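Local coordinates for protein putative aldolase (Bacteroides vulgatus ATCC 8482, PDB 3DXI) that is of unknown function but is probably an aldolase-like protein of the HMGL-like family, built as a TIM barrel, at residues I78-K83 and N91-P96; I104-D109 and I117-A122. All blocks are in the same frame, centred on the assembly; numbering follows the deposited sequence.

Contact 1 of 2, residues I78-K83 and N91-P96; sequences IMLNEK and NHLLLP
Leu80 meets Leu93 and Leu94 in a buried, wholly apolar contact between a barrel strand and the short helix outside it. Strand 75-81 supplies Ile78 and Leu80; helix 90-94 supplies the two leucines. Leu80 does most of the touching, with one methyl for each helix residue. Leu80 CD2 lies 4.0 Å from CD1 of Leu93, and these two side chains run at a slant to each other. Leu80 CD1 faces the branched end of Leu94, 4.0 Å from CD1 and 4.2 Å from CD2 of that residue. Leu80 and Leu94 reach toward each other, tip to tip. Leu94 does not leave its backbone pointing straight at the strand. With CG anti to the carbonyl carbon (chi1 -54°), its branch swings inward and brings both methyls to the strand. Ile78, two residues before Leu80, adds a looser touch: its CD1 is 4.3 Å from CD2 of Leu94. This is the strand-to-helix half of a beta-alpha-beta unit in an eight-stranded parallel TIM barrel. Ile78 and Leu80 point outward to the helix layer, while Met79 between them does not reach this helix. The nearest backbones, at Leu80 and Leu93, are 8.8 Å apart from CA to CA, so side chains alone bridge the gap. Ile123 of helix 113-124 packs against both Leu80 and Leu94, and Ile104 of the next strand touches Ile78 and Leu94. Arg46 touches Ile78 and Leu80, and its NE donates a hydrogen bond to the carbonyl oxygen of Leu93.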
loop_
_atom_site.group_PDB
_atom_site.type_symbol
_atom_site.label_atom_id
_atom_site.label_comp_id
_atom_site.label_asym_id
_atom_site.label_seq_id
_atom_site.Cartn_x
_atom_site.Cartn_y
_atom_site.Cartn_z
ATOM N N ILE A 78 25.328 -8.920 -7.437
ATOM C CA ILE A 78 25.209 -8.042 -8.591
ATOM C C ILE A 78 24.279 -8.818 -9.522
ATOM O O ILE A 78 24.096 -10.029 -9.360
ATOM C CB ILE A 78 26.574 -7.753 -9.301
ATOM C CG1 ILE A 78 27.146 -9.025 -9.927
ATOM C CG2 ILE A 78 27.545 -7.095 -8.319
ATOM C CD1 ILE A 78 26.621 -9.305 -11.323
HETATM N N MSE A 79 23.685 -8.131 -10.487
HETATM C CA MSE A 79 22.773 -8.789 -11.405
HETATM C C MSE A 79 23.254 -8.743 -12.848
HETATM O O MSE A 79 23.946 -7.807 -13.256
HETATM C CB MSE A 79 21.385 -8.143 -11.296
HETATM C CG MSE A 79 20.385 -8.610 -12.338
HETATM SE SE MSE A 79 18.590 -7.974 -11.980
HETATM C CE MSE A 79 18.042 -9.391 -10.773
ATOM N N LEU A 80 22.883 -9.775 -13.600
ATOM C CA LEU A 80 23.208 -9.895 -15.016
ATOM C C LEU A 80 21.895 -10.094 -15.762
ATOM O O LEU A 80 21.034 -10.850 -15.309
ATOM C CB LEU A 80 24.084 -11.120 -15.281
ATOM C CG LEU A 80 25.524 -11.186 -14.781
ATOM C CD1 LEU A 80 26.107 -12.549 -15.135
ATOM C CD2 LEU A 80 26.342 -10.066 -15.420
ATOM N N ASN A 81 21.735 -9.416 -16.892
ATOM C CA ASN A 81 20.535 -9.580 -17.705
ATOM C C ASN A 81 20.817 -10.755 -18.653
ATOM O O ASN A 81 21.675 -10.659 -19.532
ATOM C CB ASN A 81 20.249 -8.308 -18.511
ATOM C CG ASN A 81 19.723 -7.165 -17.646
ATOM O OD1 ASN A 81 20.004 -5.995 -17.911
ATOM N ND2 ASN A 81 18.944 -7.499 -16.625
ATOM N N GLU A 82 20.095 -11.859 -18.462
ATOM C CA GLU A 82 20.263 -13.067 -19.273
ATOM C C GLU A 82 20.212 -12.814 -20.786
ATOM O O GLU A 82 21.049 -13.321 -21.534
ATOM C CB GLU A 82 19.195 -14.095 -18.879
ATOM C CG GLU A 82 19.425 -15.516 -19.370
ATOM C CD GLU A 82 19.116 -15.692 -20.842
ATOM O OE1 GLU A 82 18.108 -15.121 -21.319
ATOM O OE2 GLU A 82 19.873 -16.415 -21.519
ATOM N N LYS A 83 19.239 -12.030 -21.237
ATOM C CA LYS A 83 19.098 -11.743 -22.663
ATOM C C LYS A 83 20.309 -11.033 -23.271
ATOM O O LYS A 83 20.453 -10.984 -24.492
ATOM C CB LYS A 83 17.846 -10.895 -22.911
ATOM C CG LYS A 83 17.918 -9.496 -22.327
ATOM C CD LYS A 83 16.663 -8.707 -22.657
ATOM C CE LYS A 83 16.766 -7.273 -22.160
ATOM N NZ LYS A 83 15.526 -6.504 -22.449
ATOM N N ASN A 91 33.586 -14.488 -18.604
ATOM C CA ASN A 91 34.962 -14.206 -18.195
ATOM C C ASN A 91 35.208 -12.737 -17.861
ATOM O O ASN A 91 35.682 -12.413 -16.771
ATOM C CB ASN A 91 35.958 -14.653 -19.271
ATOM C CG ASN A 91 36.274 -16.136 -19.192
ATOM O OD1 ASN A 91 36.683 -16.646 -18.143
ATOM N ND2 ASN A 91 36.088 -16.838 -20.306
ATOM N N HIS A 92 34.883 -11.842 -18.783
ATOM C CA HIS A 92 35.117 -10.436 -18.503
ATOM C C HIS A 92 34.143 -9.878 -17.475
ATOM O O HIS A 92 34.508 -9.022 -16.674
ATOM C CB HIS A 92 35.030 -9.597 -19.772
ATOM C CG HIS A 92 35.575 -8.213 -19.600
ATOM N ND1 HIS A 92 35.269 -7.176 -20.455
ATOM C CD2 HIS A 92 36.407 -7.698 -18.663
ATOM C CE1 HIS A 92 35.889 -6.080 -20.050
ATOM N NE2 HIS A 92 36.586 -6.370 -18.966
ATOM N N LEU A 93 32.906 -10.369 -17.495
ATOM C CA LEU A 93 31.881 -9.899 -16.566
ATOM C C LEU A 93 32.065 -10.317 -15.109
ATOM O O LEU A 93 31.903 -9.500 -14.200
ATOM C CB LEU A 93 30.493 -10.363 -17.027
ATOM C CG LEU A 93 29.910 -9.784 -18.315
ATOM C CD1 LEU A 93 28.640 -10.528 -18.688
ATOM C CD2 LEU A 93 29.625 -8.305 -18.119
ATOM N N LEU A 94 32.413 -11.581 -14.880
ATOM C CA LEU A 94 32.533 -12.079 -13.511
ATOM C C LEU A 94 33.921 -12.413 -12.968
ATOM O O LEU A 94 34.173 -12.264 -11.773
ATOM C CB LEU A 94 31.624 -13.303 -13.353
ATOM C CG LEU A 94 30.160 -13.058 -13.744
ATOM C CD1 LEU A 94 29.333 -14.313 -13.550
ATOM C CD2 LEU A 94 29.608 -11.940 -12.900
ATOM N N LEU A 95 34.815 -12.868 -13.835
ATOM C CA LEU A 95 36.155 -13.238 -13.407
ATOM C C LEU A 95 36.828 -12.150 -12.564
ATOM O O LEU A 95 37.434 -12.441 -11.533
ATOM C CB LEU A 95 37.013 -13.567 -14.631
ATOM C CG LEU A 95 38.079 -14.652 -14.484
ATOM C CD1 LEU A 95 37.420 -15.990 -14.173
ATOM C CD2 LEU A 95 38.878 -14.743 -15.782
ATOM N N PRO A 96 36.712 -10.876 -12.978
ATOM C CA PRO A 96 37.352 -9.814 -12.191
ATOM C C PRO A 96 36.779 -9.598 -10.793
ATOM O O PRO A 96 37.427 -8.978 -9.949
ATOM C CB PRO A 96 37.172 -8.573 -13.068
ATOM C CG PRO A 96 37.100 -9.145 -14.468
ATOM C CD PRO A 96 36.221 -10.353 -14.265
#

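Contact 2 of 2, residues I104-D109 and I117-A122; sequences IRIAID and IVLAKA
Ile106 of strand 103-108 packs against Leu119 and Ala120 of helix 113-124, using a different branch for each. All the contacts between the two segments are apolar. The longer branch of Ile106 goes to the alanine. CG1 of Ile106 is anti to the carbonyl carbon (chi1 -51°) and the chain then extends (chi2 171°), which carries CD1 out to the helix. There CD1 of Ile106 lies 4.2 Å from both CA and CB of Ala120. The small alanine lets the methyl come right up to the helix backbone. The shorter branch serves the leucine: CG2 of Ile106 is 4.3 Å from CD2 of Leu119. All three residues are buried. The backbones come nearest at Ile106 and Ala120, with their CA atoms 8.1 Å apart.

The backbone bonds within these segments are those of the helix; the strand instead pairs with strands 75-81 and 129-134. Lys121 N donates to Ile117 O at 2.9 Å, and Ala122 N donates to Val118 O at 3.3 Å. On the strand, Arg105 does not reach the helix; its guanidinium forms salt bridges with Glu42 and Asp216.

Ile123, in the same helix, also touches Ile106. Ala120 packs on Val130 and Phe132 of strand 129-134. In this beta-alpha-beta unit of the TIM barrel, helix 113-124 thus covers the outer side of two adjacent strands, 103-108 and 129-134.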
loop_
_atom_site.group_PDB
_atom_site.type_symbol
_atom_site.label_atom_id
_atom_site.label_comp_id
_atom_site.label_asym_id
_atom_site.label_seq_id
_atom_site.Cartn_x
_atom_site.Cartn_y
_atom_site.Cartn_z
ATOM N N ILE A 104 25.489 -13.992 -7.806
ATOM C CA ILE A 104 25.231 -13.434 -9.118
ATOM C C ILE A 104 23.773 -13.753 -9.412
ATOM O O ILE A 104 23.400 -14.923 -9.515
ATOM C CB ILE A 104 26.100 -14.104 -10.204
ATOM C CG1 ILE A 104 27.586 -14.008 -9.835
ATOM C CG2 ILE A 104 25.828 -13.453 -11.554
ATOM C CD1 ILE A 104 28.110 -12.583 -9.672
ATOM N N ARG A 105 22.940 -12.723 -9.507
ATOM C CA ARG A 105 21.534 -12.948 -9.812
ATOM C C ARG A 105 21.344 -12.725 -11.298
ATOM O O ARG A 105 21.979 -11.851 -11.884
ATOM C CB ARG A 105 20.642 -11.994 -9.036
ATOM C CG ARG A 105 20.710 -12.167 -7.541
ATOM C CD ARG A 105 19.821 -11.133 -6.909
ATOM N NE ARG A 105 18.580 -11.693 -6.422
ATOM C CZ ARG A 105 17.498 -10.977 -6.146
ATOM N NH1 ARG A 105 17.490 -9.663 -6.325
ATOM N NH2 ARG A 105 16.440 -11.578 -5.639
ATOM N N ILE A 106 20.471 -13.521 -11.900
ATOM C CA ILE A 106 20.207 -13.432 -13.329
ATOM C C ILE A 106 18.763 -13.027 -13.594
ATOM O O ILE A 106 17.841 -13.689 -13.122
ATOM C CB ILE A 106 20.468 -14.797 -14.001
ATOM C CG1 ILE A 106 21.859 -15.307 -13.592
ATOM C CG2 ILE A 106 20.357 -14.669 -15.512
ATOM C CD1 ILE A 106 22.159 -16.733 -14.021
ATOM N N ALA A 107 18.565 -11.938 -14.332
ATOM C CA ALA A 107 17.213 -11.497 -14.676
ATOM C C ALA A 107 16.827 -12.363 -15.861
ATOM O O ALA A 107 17.415 -12.253 -16.934
ATOM C CB ALA A 107 17.203 -10.025 -15.068
ATOM N N ILE A 108 15.824 -13.212 -15.660
ATOM C CA ILE A 108 15.391 -14.156 -16.685
ATOM C C ILE A 108 13.929 -14.103 -17.114
ATOM O O ILE A 108 13.022 -14.004 -16.284
ATOM C CB ILE A 108 15.659 -15.602 -16.207
ATOM C CG1 ILE A 108 17.108 -15.738 -15.734
ATOM C CG2 ILE A 108 15.353 -16.590 -17.327
ATOM C CD1 ILE A 108 17.384 -17.016 -14.968
ATOM N N ASP A 109 13.714 -14.185 -18.423
ATOM C CA ASP A 109 12.368 -14.236 -18.977
ATOM C C ASP A 109 12.119 -15.745 -19.030
ATOM O O ASP A 109 12.903 -16.475 -19.639
ATOM C CB ASP A 109 12.336 -13.660 -20.397
ATOM C CG ASP A 109 10.956 -13.760 -21.042
ATOM O OD1 ASP A 109 10.255 -14.769 -20.822
ATOM O OD2 ASP A 109 10.581 -12.834 -21.789
ATOM N N ILE A 117 19.843 -21.668 -17.674
ATOM C CA ILE A 117 20.413 -22.769 -16.896
ATOM C C ILE A 117 21.844 -23.056 -17.344
ATOM O O ILE A 117 22.698 -23.425 -16.536
ATOM C CB ILE A 117 19.554 -24.058 -17.024
ATOM C CG1 ILE A 117 18.202 -23.838 -16.340
ATOM C CG2 ILE A 117 20.295 -25.254 -16.402
ATOM C CD1 ILE A 117 17.220 -24.979 -16.508
ATOM N N VAL A 118 22.094 -22.883 -18.639
ATOM C CA VAL A 118 23.418 -23.088 -19.209
ATOM C C VAL A 118 24.347 -22.027 -18.624
ATOM O O VAL A 118 25.481 -22.308 -18.241
ATOM C CB VAL A 118 23.390 -22.925 -20.750
ATOM C CG1 VAL A 118 24.813 -22.926 -21.298
ATOM C CG2 VAL A 118 22.553 -24.044 -21.383
ATOM N N LEU A 119 23.848 -20.798 -18.563
ATOM C CA LEU A 119 24.612 -19.680 -18.027
ATOM C C LEU A 119 24.890 -19.929 -16.544
ATOM O O LEU A 119 26.040 -19.845 -16.090
ATOM C CB LEU A 119 23.814 -18.386 -18.206
ATOM C CG LEU A 119 24.512 -17.048 -17.964
ATOM C CD1 LEU A 119 25.653 -16.878 -18.960
ATOM C CD2 LEU A 119 23.498 -15.917 -18.118
ATOM N N ALA A 120 23.833 -20.250 -15.802
ATOM C CA ALA A 120 23.936 -20.513 -14.366
ATOM C C ALA A 120 24.982 -21.572 -14.064
ATOM O O ALA A 120 25.804 -21.403 -13.168
ATOM C CB ALA A 120 22.589 -20.949 -13.820
ATOM N N LYS A 121 24.944 -22.667 -14.817
ATOM C CA LYS A 121 25.886 -23.761 -14.637
ATOM C C LYS A 121 27.320 -23.249 -14.731
ATOM O O LYS A 121 28.169 -23.603 -13.910
ATOM C CB LYS A 121 25.634 -24.834 -15.698
ATOM C CG LYS A 121 26.209 -26.194 -15.364
ATOM C CD LYS A 121 25.540 -27.269 -16.214
ATOM C CE LYS A 121 25.879 -28.667 -15.717
ATOM N NZ LYS A 121 24.997 -29.690 -16.353
ATOM N N ALA A 122 27.588 -22.406 -15.727
ATOM C CA ALA A 122 28.926 -21.845 -15.909
ATOM C C ALA A 122 29.315 -20.920 -14.748
ATOM O O ALA A 122 30.454 -20.933 -14.287
ATOM C CB ALA A 122 28.997 -21.084 -17.234
#

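From the N terminus, strand 75-81 runs into helix 90-94, and contact 1 closes this excursion. The chain then enters strand 103-108 and helix 113-124, and contact 2 closes the second. The contacts are in series; they neither nest nor cross. Their centres are about 9 Å apart. Strands 75-81 and 103-108 are neighbours in the barrel and join the two directly. Leu80 N lies 2.8 Å from Arg105 O, and Leu80 O lies 2.9 Å from Ala107 N; both are probable hydrogen bonds. Glu82 CB also packs 3.6 Å from Ile106 CG2. Two successive strand-helix pairs are thus joined through their neighbouring strands, with the helices packed on the outside of the barrel.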